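Local coordinates for heat shock protein, putative (PDB 1Y6Z) that is the middle domain of a putative Hsp90-family heat shock protein, probably an ATP-dependent chaperone that helps other proteins fold, at residues Tyr179-Gly184 against Tyr229-Ser234. Sequence-based numbering, arbitrary orientation.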
loop_
_atom_site.group_PDB
_atom_site.type_symbol
_atom_site.label_atom_id
_atom_site.label_comp_id
_atom_site.label_asym_id
_atom_site.label_seq_id
_atom_site.Cartn_x
_atom_site.Cartn_y
_atom_site.Cartn_z
ATOM N N TYR B 179 -22.448 8.425 -4.264
ATOM C CA TYR B 179 -23.006 9.562 -4.974
ATOM C C TYR B 179 -22.922 10.730 -4.013
ATOM O O TYR B 179 -22.979 10.528 -2.813
ATOM C CB TYR B 179 -24.468 9.267 -5.352
ATOM C CG TYR B 179 -24.586 8.392 -6.582
ATOM C CD1 TYR B 179 -25.098 7.090 -6.509
ATOM C CD2 TYR B 179 -24.098 8.838 -7.795
ATOM C CE1 TYR B 179 -25.176 6.282 -7.671
ATOM C CE2 TYR B 179 -24.171 8.056 -8.947
ATOM C CZ TYR B 179 -24.708 6.787 -8.885
ATOM O OH TYR B 179 -24.744 6.032 -10.060
ATOM N N SER B 180 -22.819 11.948 -4.549
ATOM C CA SER B 180 -22.850 13.131 -3.705
ATOM C C SER B 180 -23.702 14.187 -4.400
ATOM O O SER B 180 -24.206 13.931 -5.503
ATOM C CB SER B 180 -21.449 13.660 -3.482
ATOM O OG SER B 180 -20.947 14.214 -4.677
ATOM N N ILE B 181 -23.831 15.369 -3.781
ATOM C CA ILE B 181 -24.485 16.517 -4.456
ATOM C C ILE B 181 -23.729 16.921 -5.730
ATOM O O ILE B 181 -24.342 17.128 -6.775
ATOM C CB ILE B 181 -24.632 17.752 -3.513
ATOM C CG1 ILE B 181 -25.364 17.369 -2.194
ATOM C CG2 ILE B 181 -25.292 18.931 -4.274
ATOM C CD1 ILE B 181 -25.413 18.492 -1.062
ATOM N N ASN B 182 -22.403 17.047 -5.652
ATOM C CA ASN B 182 -21.663 17.535 -6.798
ATOM C C ASN B 182 -21.248 16.503 -7.831
ATOM O O ASN B 182 -20.806 16.884 -8.913
ATOM C CB ASN B 182 -20.467 18.368 -6.369
ATOM C CG ASN B 182 -20.857 19.504 -5.458
ATOM O OD1 ASN B 182 -20.008 20.040 -4.736
ATOM N ND2 ASN B 182 -22.152 19.846 -5.438
ATOM N N SER B 183 -21.408 15.207 -7.511
ATOM C CA SER B 183 -20.825 14.121 -8.325
ATOM C C SER B 183 -21.525 13.832 -9.667
ATOM O O SER B 183 -20.881 13.378 -10.631
ATOM C CB SER B 183 -20.730 12.833 -7.502
ATOM O OG SER B 183 -21.967 12.144 -7.499
ATOM N N GLY B 184 -22.830 14.048 -9.735
ATOM C CA GLY B 184 -23.550 13.837 -10.999
ATOM C C GLY B 184 -24.110 12.440 -11.094
ATOM O O GLY B 184 -24.482 11.866 -10.074
ATOM N N TYR B 229 -20.701 23.228 0.405
ATOM C CA TYR B 229 -19.932 22.014 0.739
ATOM C C TYR B 229 -20.559 20.833 -0.013
ATOM O O TYR B 229 -21.793 20.798 -0.204
ATOM C CB TYR B 229 -19.919 21.767 2.246
ATOM C CG TYR B 229 -19.079 22.730 3.070
ATOM C CD1 TYR B 229 -18.285 23.716 2.463
ATOM C CD2 TYR B 229 -19.098 22.657 4.470
ATOM C CE1 TYR B 229 -17.519 24.602 3.226
ATOM C CE2 TYR B 229 -18.314 23.538 5.262
ATOM C CZ TYR B 229 -17.539 24.502 4.627
ATOM O OH TYR B 229 -16.773 25.371 5.379
ATOM N N ASP B 230 -19.740 19.874 -0.471
ATOM C CA ASP B 230 -20.331 18.630 -0.964
ATOM C C ASP B 230 -20.743 17.756 0.207
ATOM O O ASP B 230 -20.183 17.856 1.304
ATOM C CB ASP B 230 -19.396 17.879 -1.944
ATOM C CG ASP B 230 -20.151 16.839 -2.809
ATOM O OD1 ASP B 230 -21.392 16.860 -2.843
ATOM O OD2 ASP B 230 -19.485 16.013 -3.486
ATOM N N VAL B 231 -21.726 16.891 -0.046
ATOM C CA VAL B 231 -22.213 15.929 0.912
ATOM C C VAL B 231 -22.440 14.611 0.177
ATOM O O VAL B 231 -23.116 14.552 -0.846
ATOM C CB VAL B 231 -23.566 16.354 1.529
ATOM C CG1 VAL B 231 -24.123 15.282 2.465
ATOM C CG2 VAL B 231 -23.388 17.623 2.319
ATOM N N LEU B 232 -21.895 13.539 0.741
ATOM C CA LEU B 232 -22.110 12.200 0.170
ATOM C C LEU B 232 -23.470 11.660 0.558
ATOM O O LEU B 232 -23.982 11.985 1.629
ATOM C CB LEU B 232 -21.084 11.220 0.732
ATOM C CG LEU B 232 -19.651 11.725 0.678
ATOM C CD1 LEU B 232 -18.813 10.845 1.664
ATOM C CD2 LEU B 232 -19.231 11.687 -0.783
ATOM N N PHE B 233 -24.011 10.782 -0.278
ATOM C CA PHE B 233 -25.281 10.130 0.036
ATOM C C PHE B 233 -25.122 8.687 0.547
ATOM O O PHE B 233 -24.462 7.860 -0.092
ATOM C CB PHE B 233 -26.169 10.124 -1.211
ATOM C CG PHE B 233 -26.467 11.503 -1.786
ATOM C CD1 PHE B 233 -26.674 11.657 -3.152
ATOM C CD2 PHE B 233 -26.541 12.634 -0.964
ATOM C CE1 PHE B 233 -26.959 12.929 -3.697
ATOM C CE2 PHE B 233 -26.813 13.916 -1.502
ATOM C CZ PHE B 233 -27.015 14.060 -2.844
ATOM N N SER B 234 -25.720 8.413 1.706
ATOM C CA SER B 234 -25.947 7.060 2.205
ATOM C C SER B 234 -27.355 6.585 1.755
ATOM O O SER B 234 -28.381 7.224 2.014
ATOM C CB SER B 234 -25.748 7.007 3.721
ATOM O OG SER B 234 -26.215 5.791 4.286
HETATM O O HOH W 1 -24.311 6.967 -2.673
#
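Asp230 OD1 is gripped from opposite faces of its carboxylate: Asn182 N comes in from one side at 3.0 Å, and Val231 N from the other at 2.8 Å. The loop 179-184 runs antiparallel along strand 231-234, an outermost strand of the small parallel sheet in this Hsp90 middle domain. A single beta bridge joins them, with Ser180 and Leu232 as its non-hydrogen-bonded pair; Phe233 N to Tyr179 O (2.7 Å) and Ile181 N to Val231 O (3.1 Å) are its two backbone bonds. On the flank away from the loop, Leu232 bonds through its backbone to Tyr205 and Ile207 of strand 204-208. A chi1 of -162° puts CG of Asp230 anti to the backbone N, and the end of the side chain comes nearer the loop. There OD2 uses its syn lone pair to accept from Ser180 OG at 2.6 Å. The same OG weakly accepts from Ser183 N, while Ser183 OG takes Ser180 N, each serine hydroxyl thus bonding the other's backbone N. The Asn182 amide lies stacked on the carboxylate, planes 9° apart, the two side chains running in opposite senses with Asn182 OD1 against Asp230 CB. Phe233 presents one ring face to the loop, Ser180 CA lying over its centre, 4.0 Å above the ring plane, and Ile181 CG1 packs against CZ and CE2. Beyond the bridge, one water accepts from Tyr179 N and donates to Phe233 O at 2.7 Å.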